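PDB 3PU6: hydrogenase maturation protease from Wolinella succinogenes, which is probably an endopeptidase that matures, and so activates, a hydrogenase. Local coordinates for residues V6-L14 with A21-E29; I73-Y84 with R101-I112. All blocks are in the same frame, centred on the assembly; numbering follows the deposited sequence.

Interaction 1: residues V6-L14 with A21-E29; sequences VLLCVGNEL and AIALGRLVE
Strand 6-10 runs roughly antiparallel to helix 21-29, with the axes 7.0 Å apart and their directions at 149°, and C9 lies opposite A21. L7 and C9 turn their side chains onto the helix. L7 reaches V28 with one branch: its CD2 meets V28 CG2 at 3.5 Å. CG of L7 stands anti to the backbone N (chi1 172°), which swings the branch toward the helix, where CD2 also lies beside L24 and G25. C9 SG rests on the bare backbone of G25, 3.4 Å from G25 CA. A side chain at G25 would run into that sulfur. I22 covers the end of the strand. Its CD1 packs 4.0 Å from C9 CB and also lies near the carbonyls of C9 and G11. At G11 the backbone is twisted so that a side chain would press on the carbonyl oxygen of V10, so glycine fits here. Beyond it, the extended side chain of E13 crosses I22 at about a right angle, with E13 CG 3.8 Å from I22 CG1. The carboxylate then meets R26 almost coplanar, the planes 13° apart. R26 NH1 and NH2 both donate to the same oxygen, E13 OE2, and NH2 comes to its syn lone pair at 2.7 Å. This salt bridge ties the loop after the strand to the helix. The pairing is the first strand-helix step of a beta-alpha-beta unit, 5-10, 20-31 and 35-41, in an alpha/beta fold.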
loop_
_atom_site.group_PDB
_atom_site.type_symbol
_atom_site.label_atom_id
_atom_site.label_comp_id
_atom_site.label_asym_id
_atom_site.label_seq_id
_atom_site.Cartn_x
_atom_site.Cartn_y
_atom_site.Cartn_z
ATOM N N VAL A 6 4.274 -7.154 -6.247
ATOM C CA VAL A 6 2.861 -6.848 -5.989
ATOM C C VAL A 6 2.675 -5.626 -5.100
ATOM O O VAL A 6 3.395 -5.440 -4.125
ATOM C CB VAL A 6 2.122 -8.024 -5.287
ATOM C CG1 VAL A 6 0.738 -7.589 -4.829
ATOM C CG2 VAL A 6 2.025 -9.222 -6.192
ATOM N N LEU A 7 1.695 -4.804 -5.444
ATOM C CA LEU A 7 1.282 -3.691 -4.602
ATOM C C LEU A 7 -0.160 -3.897 -4.154
ATOM O O LEU A 7 -1.076 -3.815 -4.975
ATOM C CB LEU A 7 1.403 -2.365 -5.364
ATOM C CG LEU A 7 0.818 -1.127 -4.671
ATOM C CD1 LEU A 7 1.324 -1.015 -3.223
ATOM C CD2 LEU A 7 1.118 0.148 -5.474
ATOM N N LEU A 8 -0.350 -4.166 -2.859
ATOM C CA LEU A 8 -1.686 -4.337 -2.279
ATOM C C LEU A 8 -2.232 -3.033 -1.705
ATOM O O LEU A 8 -1.764 -2.566 -0.680
ATOM C CB LEU A 8 -1.700 -5.433 -1.199
ATOM C CG LEU A 8 -3.024 -5.685 -0.435
ATOM C CD1 LEU A 8 -4.177 -6.070 -1.350
ATOM C CD2 LEU A 8 -2.874 -6.728 0.680
ATOM N N CYS A 9 -3.236 -2.457 -2.355
ATOM C CA CYS A 9 -3.773 -1.181 -1.905
ATOM C C CYS A 9 -4.975 -1.367 -1.002
ATOM O O CYS A 9 -5.957 -2.005 -1.385
ATOM C CB CYS A 9 -4.158 -0.294 -3.072
ATOM S SG CYS A 9 -2.878 -0.180 -4.261
ATOM N N VAL A 10 -4.868 -0.783 0.196
ATOM C CA VAL A 10 -5.878 -0.848 1.244
ATOM C C VAL A 10 -6.504 0.543 1.434
ATOM O O VAL A 10 -5.842 1.559 1.217
ATOM C CB VAL A 10 -5.245 -1.344 2.573
ATOM C CG1 VAL A 10 -6.265 -1.367 3.708
ATOM C CG2 VAL A 10 -4.624 -2.713 2.385
ATOM N N GLY A 11 -7.785 0.582 1.813
ATOM C CA GLY A 11 -8.489 1.833 2.046
ATOM C C GLY A 11 -9.888 1.858 1.471
ATOM O O GLY A 11 -10.288 0.959 0.737
ATOM N N ASN A 12 -10.613 2.920 1.786
ATOM C CA ASN A 12 -12.030 3.059 1.477
ATOM C C ASN A 12 -12.267 4.360 0.734
ATOM O O ASN A 12 -12.138 5.447 1.297
ATOM C CB ASN A 12 -12.826 3.061 2.782
ATOM C CG ASN A 12 -14.334 3.010 2.572
ATOM O OD1 ASN A 12 -14.868 3.497 1.575
ATOM N ND2 ASN A 12 -15.027 2.449 3.545
ATOM N N GLU A 13 -12.622 4.245 -0.533
ATOM C CA GLU A 13 -12.747 5.403 -1.399
ATOM C C GLU A 13 -13.930 6.280 -1.056
ATOM O O GLU A 13 -14.027 7.402 -1.542
ATOM C CB GLU A 13 -12.871 4.948 -2.850
ATOM C CG GLU A 13 -11.561 4.529 -3.491
ATOM C CD GLU A 13 -11.740 4.108 -4.947
ATOM O OE1 GLU A 13 -12.751 3.427 -5.273
ATOM O OE2 GLU A 13 -10.858 4.460 -5.762
ATOM N N LEU A 14 -14.838 5.761 -0.231
ATOM C CA LEU A 14 -16.013 6.514 0.183
ATOM C C LEU A 14 -15.774 7.309 1.467
ATOM O O LEU A 14 -16.629 8.056 1.899
ATOM C CB LEU A 14 -17.191 5.572 0.328
ATOM C CG LEU A 14 -17.523 4.761 -0.933
ATOM C CD1 LEU A 14 -18.731 3.869 -0.685
ATOM C CD2 LEU A 14 -17.762 5.678 -2.128
ATOM N N ALA A 21 -4.350 5.358 -0.841
ATOM C CA ALA A 21 -3.620 4.189 -1.318
ATOM C C ALA A 21 -4.297 3.532 -2.535
ATOM O O ALA A 21 -3.649 2.833 -3.300
ATOM C CB ALA A 21 -3.412 3.190 -0.212
ATOM N N ILE A 22 -5.594 3.756 -2.711
ATOM C CA ILE A 22 -6.273 3.292 -3.903
ATOM C C ILE A 22 -5.802 4.167 -5.044
ATOM O O ILE A 22 -5.521 3.690 -6.148
ATOM C CB ILE A 22 -7.824 3.382 -3.807
ATOM C CG1 ILE A 22 -8.357 2.674 -2.561
ATOM C CG2 ILE A 22 -8.448 2.797 -5.039
ATOM C CD1 ILE A 22 -7.800 1.327 -2.377
ATOM N N ALA A 23 -5.707 5.461 -4.780
ATOM C CA ALA A 23 -5.207 6.379 -5.790
ATOM C C ALA A 23 -3.792 5.958 -6.252
ATOM O O ALA A 23 -3.518 5.816 -7.447
ATOM C CB ALA A 23 -5.226 7.781 -5.260
ATOM N N LEU A 24 -2.903 5.729 -5.294
ATOM C CA LEU A 24 -1.553 5.301 -5.609
ATOM C C LEU A 24 -1.559 4.061 -6.486
ATOM O O LEU A 24 -0.740 3.927 -7.375
ATOM C CB LEU A 24 -0.777 5.018 -4.325
ATOM C CG LEU A 24 0.605 4.404 -4.510
ATOM C CD1 LEU A 24 1.566 5.410 -5.126
ATOM C CD2 LEU A 24 1.119 3.905 -3.187
ATOM N N GLY A 25 -2.489 3.159 -6.215
ATOM C CA GLY A 25 -2.569 1.895 -6.913
ATOM C C GLY A 25 -2.804 2.130 -8.379
ATOM O O GLY A 25 -2.204 1.487 -9.222
ATOM N N ARG A 26 -3.671 3.080 -8.679
ATOM C CA ARG A 26 -3.971 3.409 -10.052
ATOM C C ARG A 26 -2.773 4.006 -10.762
ATOM O O ARG A 26 -2.641 3.861 -11.972
ATOM C CB ARG A 26 -5.134 4.385 -10.112
ATOM C CG ARG A 26 -6.425 3.780 -9.658
ATOM C CD ARG A 26 -7.595 4.722 -9.847
ATOM N NE ARG A 26 -8.854 4.025 -9.579
ATOM C CZ ARG A 26 -9.556 4.135 -8.452
ATOM N NH1 ARG A 26 -9.135 4.937 -7.480
ATOM N NH2 ARG A 26 -10.684 3.449 -8.303
ATOM N N LEU A 27 -1.910 4.692 -10.017
ATOM C CA LEU A 27 -0.735 5.319 -10.620
ATOM C C LEU A 27 0.275 4.265 -11.038
ATOM O O LEU A 27 0.810 4.313 -12.142
ATOM C CB LEU A 27 -0.092 6.338 -9.679
ATOM C CG LEU A 27 -0.973 7.523 -9.280
ATOM C CD1 LEU A 27 -0.260 8.423 -8.259
ATOM C CD2 LEU A 27 -1.397 8.303 -10.506
ATOM N N VAL A 28 0.517 3.307 -10.148
ATOM C CA VAL A 28 1.476 2.239 -10.404
ATOM C C VAL A 28 0.975 1.407 -11.576
ATOM O O VAL A 28 1.742 0.939 -12.415
ATOM C CB VAL A 28 1.686 1.350 -9.140
ATOM C CG1 VAL A 28 2.456 0.074 -9.472
ATOM C CG2 VAL A 28 2.398 2.133 -8.058
ATOM N N GLU A 29 -0.339 1.247 -11.619
ATOM C CA GLU A 29 -1.006 0.474 -12.643
ATOM C C GLU A 29 -0.716 1.069 -14.017
ATOM O O GLU A 29 -0.413 0.335 -14.959
ATOM C CB GLU A 29 -2.502 0.505 -12.380
ATOM C CG GLU A 29 -3.146 -0.843 -12.433
ATOM C CD GLU A 29 -4.638 -0.745 -12.420
ATOM O OE1 GLU A 29 -5.159 0.392 -12.298
ATOM O OE2 GLU A 29 -5.283 -1.805 -12.542
#

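Interaction 2: residues I73-Y84 with R101-I112; sequences IEFLDLSDERTY and RGICSKTIFLGI
L76 and F109 form a hydrogen-bonded pair between strands 73-77 and 106-112, which run antiparallel at 176° with axes 4.5 Å apart. E74 and G111 form the next such pair. On the face carrying F75, the ring fills the dip between I108 and L110. F75 CE1 meets I108 CG2 at 3.3 Å, and F75 CD1 meets L110 CB at 3.8 Å. I73 and I112 continue this face with their CG1 atoms. On the other face F109 is the bump. Its ring leans over G111, where a CB would strike F109 CE2. L78 lies beside F109 and points the same way, with L78 CD1 3.9 Å from F109 CB. Strand 73-77 is the antiparallel edge strand of an otherwise parallel sheet. It leaves the sheet through a type I turn from D77 to D80, and D80 caps helix 81-85. Near this turn K106 NZ comes to D77 OD2 from above the carboxylate plane, 2.6 Å away, in a salt bridge. R101 fills the hollow behind the turn. A bend at chi3 (89°) lays its guanidinium over one face of Y84, centres 3.7 Å apart and planes 28° apart, a cation-pi stack. R101 NE and R101 NH2 both grip L78 O, each at 2.9 Å. With a leucine at R101, L78 O would probably lose both donors and the Y84 face its flat cover. E81 OE1 lies at the guanidinium edge and takes a weak bond from R101 NH2, part of a salt bridge.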
loop_
_atom_site.group_PDB
_atom_site.type_symbol
_atom_site.label_atom_id
_atom_site.label_comp_id
_atom_site.label_asym_id
_atom_site.label_seq_id
_atom_site.Cartn_x
_atom_site.Cartn_y
_atom_site.Cartn_z
ATOM N N ILE A 73 5.288 9.879 5.082
ATOM C CA ILE A 73 5.196 8.555 4.496
ATOM C C ILE A 73 6.099 7.568 5.214
ATOM O O ILE A 73 7.298 7.746 5.256
ATOM C CB ILE A 73 5.576 8.609 3.003
ATOM C CG1 ILE A 73 4.377 9.073 2.175
ATOM C CG2 ILE A 73 6.086 7.260 2.512
ATOM C CD1 ILE A 73 4.731 9.591 0.831
ATOM N N GLU A 74 5.522 6.528 5.795
ATOM C CA GLU A 74 6.323 5.480 6.392
ATOM C C GLU A 74 6.651 4.411 5.357
ATOM O O GLU A 74 5.764 3.929 4.661
ATOM C CB GLU A 74 5.594 4.858 7.575
ATOM C CG GLU A 74 6.481 3.950 8.415
ATOM C CD GLU A 74 7.781 4.639 8.849
ATOM O OE1 GLU A 74 7.676 5.656 9.560
ATOM O OE2 GLU A 74 8.899 4.187 8.479
ATOM N N PHE A 75 7.918 4.031 5.255
ATOM C CA PHE A 75 8.322 3.053 4.257
ATOM C C PHE A 75 9.294 2.014 4.820
ATOM O O PHE A 75 10.465 2.293 4.965
ATOM C CB PHE A 75 8.921 3.796 3.064
ATOM C CG PHE A 75 8.877 3.023 1.780
ATOM C CD1 PHE A 75 7.880 2.092 1.550
ATOM C CD2 PHE A 75 9.825 3.243 0.793
ATOM C CE1 PHE A 75 7.841 1.384 0.361
ATOM C CE2 PHE A 75 9.795 2.538 -0.393
ATOM C CZ PHE A 75 8.811 1.606 -0.610
ATOM N N LEU A 76 8.815 0.814 5.134
ATOM C CA LEU A 76 9.625 -0.143 5.888
ATOM C C LEU A 76 9.637 -1.567 5.346
ATOM O O LEU A 76 8.633 -2.059 4.860
ATOM C CB LEU A 76 9.128 -0.204 7.325
ATOM C CG LEU A 76 9.026 1.083 8.136
ATOM C CD1 LEU A 76 7.811 0.995 8.975
ATOM C CD2 LEU A 76 10.233 1.258 9.010
ATOM N N ASP A 77 10.772 -2.241 5.476
ATOM C CA ASP A 77 10.902 -3.624 5.050
ATOM C C ASP A 77 10.658 -4.554 6.217
ATOM O O ASP A 77 11.549 -4.745 7.046
ATOM C CB ASP A 77 12.308 -3.874 4.511
ATOM C CG ASP A 77 12.610 -5.356 4.303
ATOM O OD1 ASP A 77 11.657 -6.173 4.212
ATOM O OD2 ASP A 77 13.816 -5.691 4.223
ATOM N N LEU A 78 9.463 -5.147 6.273
ATOM C CA LEU A 78 9.063 -5.984 7.418
ATOM C C LEU A 78 9.671 -7.384 7.394
ATOM O O LEU A 78 9.440 -8.185 8.287
ATOM C CB LEU A 78 7.545 -6.010 7.590
ATOM C CG LEU A 78 7.012 -4.584 7.764
ATOM C CD1 LEU A 78 5.534 -4.579 8.020
ATOM C CD2 LEU A 78 7.742 -3.839 8.876
ATOM N N SER A 79 10.469 -7.647 6.366
ATOM C CA SER A 79 11.379 -8.780 6.335
ATOM C C SER A 79 12.423 -8.648 7.445
ATOM O O SER A 79 12.848 -9.636 8.047
ATOM C CB SER A 79 12.074 -8.847 4.968
ATOM O OG SER A 79 13.440 -9.203 5.090
ATOM N N ASP A 80 12.845 -7.422 7.712
ATOM C CA ASP A 80 13.736 -7.179 8.828
ATOM C C ASP A 80 13.003 -7.455 10.139
ATOM O O ASP A 80 12.017 -6.798 10.451
ATOM C CB ASP A 80 14.230 -5.739 8.809
ATOM C CG ASP A 80 15.288 -5.490 9.849
ATOM O OD1 ASP A 80 16.325 -6.169 9.765
ATOM O OD2 ASP A 80 15.092 -4.638 10.749
ATOM N N GLU A 81 13.492 -8.418 10.909
ATOM C CA GLU A 81 12.795 -8.853 12.123
ATOM C C GLU A 81 12.701 -7.783 13.208
ATOM O O GLU A 81 11.645 -7.553 13.787
ATOM C CB GLU A 81 13.460 -10.097 12.704
ATOM C CG GLU A 81 12.481 -11.035 13.387
ATOM C CD GLU A 81 11.454 -11.599 12.415
ATOM O OE1 GLU A 81 11.822 -11.880 11.242
ATOM O OE2 GLU A 81 10.282 -11.763 12.830
ATOM N N ARG A 82 13.830 -7.157 13.496
ATOM C CA ARG A 82 13.875 -6.056 14.429
ATOM C C ARG A 82 12.800 -5.032 14.068
ATOM O O ARG A 82 12.026 -4.590 14.922
ATOM C CB ARG A 82 15.255 -5.428 14.356
ATOM C CG ARG A 82 15.637 -4.668 15.571
ATOM C CD ARG A 82 17.139 -4.494 15.642
ATOM N NE ARG A 82 17.476 -3.425 16.580
ATOM C CZ ARG A 82 17.988 -2.248 16.228
ATOM N NH1 ARG A 82 18.263 -1.988 14.958
ATOM N NH2 ARG A 82 18.244 -1.334 17.159
ATOM N N THR A 83 12.753 -4.681 12.786
ATOM C CA THR A 83 11.782 -3.736 12.249
ATOM C C THR A 83 10.346 -4.227 12.423
ATOM O O THR A 83 9.478 -3.492 12.887
ATOM C CB THR A 83 12.058 -3.463 10.762
ATOM O OG1 THR A 83 13.410 -3.031 10.607
ATOM C CG2 THR A 83 11.141 -2.398 10.222
ATOM N N TYR A 84 10.089 -5.470 12.053
ATOM C CA TYR A 84 8.765 -6.025 12.264
ATOM C C TYR A 84 8.371 -5.868 13.733
ATOM O O TYR A 84 7.266 -5.400 14.057
ATOM C CB TYR A 84 8.732 -7.498 11.872
ATOM C CG TYR A 84 7.391 -8.129 12.112
ATOM C CD1 TYR A 84 6.292 -7.761 11.349
ATOM C CD2 TYR A 84 7.215 -9.087 13.107
ATOM C CE1 TYR A 84 5.048 -8.329 11.567
ATOM C CE2 TYR A 84 5.976 -9.665 13.337
ATOM C CZ TYR A 84 4.888 -9.282 12.563
ATOM O OH TYR A 84 3.641 -9.849 12.769
ATOM N N ARG A 101 3.755 -11.564 5.406
ATOM C CA ARG A 101 5.114 -11.975 5.700
ATOM C C ARG A 101 5.239 -13.475 5.563
ATOM O O ARG A 101 6.328 -13.994 5.319
ATOM C CB ARG A 101 5.512 -11.578 7.115
ATOM C CG ARG A 101 5.511 -10.105 7.381
ATOM C CD ARG A 101 5.746 -9.836 8.874
ATOM N NE ARG A 101 7.154 -9.725 9.244
ATOM C CZ ARG A 101 7.876 -10.702 9.786
ATOM N NH1 ARG A 101 7.332 -11.884 10.025
ATOM N NH2 ARG A 101 9.151 -10.495 10.088
ATOM N N GLY A 102 4.121 -14.168 5.742
ATOM C CA GLY A 102 4.096 -15.613 5.649
ATOM C C GLY A 102 4.034 -16.081 4.215
ATOM O O GLY A 102 4.561 -17.129 3.878
ATOM N N ILE A 103 3.372 -15.307 3.366
ATOM C CA ILE A 103 3.409 -15.567 1.941
ATOM C C ILE A 103 4.777 -15.183 1.373
ATOM O O ILE A 103 5.320 -15.871 0.510
ATOM C CB ILE A 103 2.391 -14.709 1.171
ATOM C CG1 ILE A 103 0.966 -14.942 1.616
ATOM C CG2 ILE A 103 2.472 -14.976 -0.345
ATOM C CD1 ILE A 103 0.030 -14.267 0.654
ATOM N N CYS A 104 5.314 -14.069 1.866
ATOM C CA CYS A 104 6.442 -13.390 1.234
ATOM C C CYS A 104 7.420 -12.800 2.237
ATOM O O CYS A 104 7.013 -12.128 3.177
ATOM C CB CYS A 104 5.904 -12.247 0.396
ATOM S SG CYS A 104 7.117 -11.524 -0.632
ATOM N N SER A 105 8.711 -13.023 2.022
ATOM C CA SER A 105 9.747 -12.460 2.897
ATOM C C SER A 105 9.910 -10.940 2.715
ATOM O O SER A 105 9.919 -10.181 3.698
ATOM C CB SER A 105 11.082 -13.155 2.645
ATOM O OG SER A 105 11.496 -12.968 1.302
ATOM N N LYS A 106 10.048 -10.507 1.462
ATOM C CA LYS A 106 10.019 -9.087 1.148
ATOM C C LYS A 106 8.627 -8.474 1.253
ATOM O O LYS A 106 8.059 -8.064 0.242
ATOM C CB LYS A 106 10.533 -8.823 -0.252
ATOM C CG LYS A 106 11.997 -8.495 -0.323
ATOM C CD LYS A 106 12.413 -7.515 0.762
ATOM C CE LYS A 106 13.904 -7.233 0.653
ATOM N NZ LYS A 106 14.428 -6.601 1.888
ATOM N N THR A 107 8.089 -8.397 2.470
ATOM C CA THR A 107 6.898 -7.605 2.712
ATOM C C THR A 107 7.254 -6.206 3.185
ATOM O O THR A 107 7.765 -6.011 4.286
ATOM C CB THR A 107 5.964 -8.225 3.763
ATOM O OG1 THR A 107 5.577 -9.538 3.344
ATOM C CG2 THR A 107 4.716 -7.351 3.928
ATOM N N ILE A 108 6.943 -5.229 2.354
ATOM C CA ILE A 108 7.231 -3.855 2.663
ATOM C C ILE A 108 5.956 -3.090 2.964
ATOM O O ILE A 108 5.007 -3.159 2.196
ATOM C CB ILE A 108 7.983 -3.200 1.483
ATOM C CG1 ILE A 108 9.387 -3.806 1.370
ATOM C CG2 ILE A 108 8.031 -1.689 1.645
ATOM C CD1 ILE A 108 9.876 -3.922 -0.028
ATOM N N PHE A 109 5.936 -2.362 4.084
ATOM C CA PHE A 109 4.823 -1.457 4.397
ATOM C C PHE A 109 5.067 -0.041 3.883
ATOM O O PHE A 109 6.163 0.477 3.997
ATOM C CB PHE A 109 4.490 -1.428 5.908
ATOM C CG PHE A 109 3.315 -0.530 6.250
ATOM C CD1 PHE A 109 2.012 -0.931 6.000
ATOM C CD2 PHE A 109 3.519 0.739 6.771
ATOM C CE1 PHE A 109 0.933 -0.076 6.275
ATOM C CE2 PHE A 109 2.447 1.589 7.052
ATOM C CZ PHE A 109 1.162 1.186 6.801
ATOM N N LEU A 110 4.035 0.568 3.309
ATOM C CA LEU A 110 4.073 1.964 2.890
ATOM C C LEU A 110 2.885 2.754 3.435
ATOM O O LEU A 110 1.791 2.684 2.880
ATOM C CB LEU A 110 4.063 2.053 1.368
ATOM C CG LEU A 110 4.384 3.401 0.700
ATOM C CD1 LEU A 110 4.613 3.201 -0.777
ATOM C CD2 LEU A 110 3.306 4.446 0.920
ATOM N N GLY A 111 3.102 3.508 4.514
ATOM C CA GLY A 111 2.048 4.286 5.142
ATOM C C GLY A 111 2.023 5.719 4.659
ATOM O O GLY A 111 3.053 6.376 4.608
ATOM N N ILE A 112 0.843 6.201 4.292
ATOM C CA ILE A 112 0.670 7.555 3.797
ATOM C C ILE A 112 -0.213 8.241 4.797
ATOM O O ILE A 112 -1.369 7.879 4.969
ATOM C CB ILE A 112 0.014 7.576 2.407
ATOM C CG1 ILE A 112 0.818 6.716 1.435
ATOM C CG2 ILE A 112 -0.131 8.996 1.863
ATOM C CD1 ILE A 112 0.029 6.291 0.195
#

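From the N terminus, strand 5-10 enters the sheet first. Interaction 1 closes the short loop between it and helix 20-31. The chain then builds strand 35-41 on one edge and returns through strand 58-66 to the middle. Interaction 2 opens only afterwards, so the two loops follow in series and neither nests nor crosses. Its loop runs through most of helix 94-103, whose last turn takes part in the contact, and brings strand 106-114 in between 58-66 and the far edge strand 73-77. Both contacts reach the same sheet, with strand 58-66 between strands 5-10 and 106-114. Their centres are about 17 Å apart, yet they meet by packing where L24 CD2 lies 4.3 Å from I112 CD1.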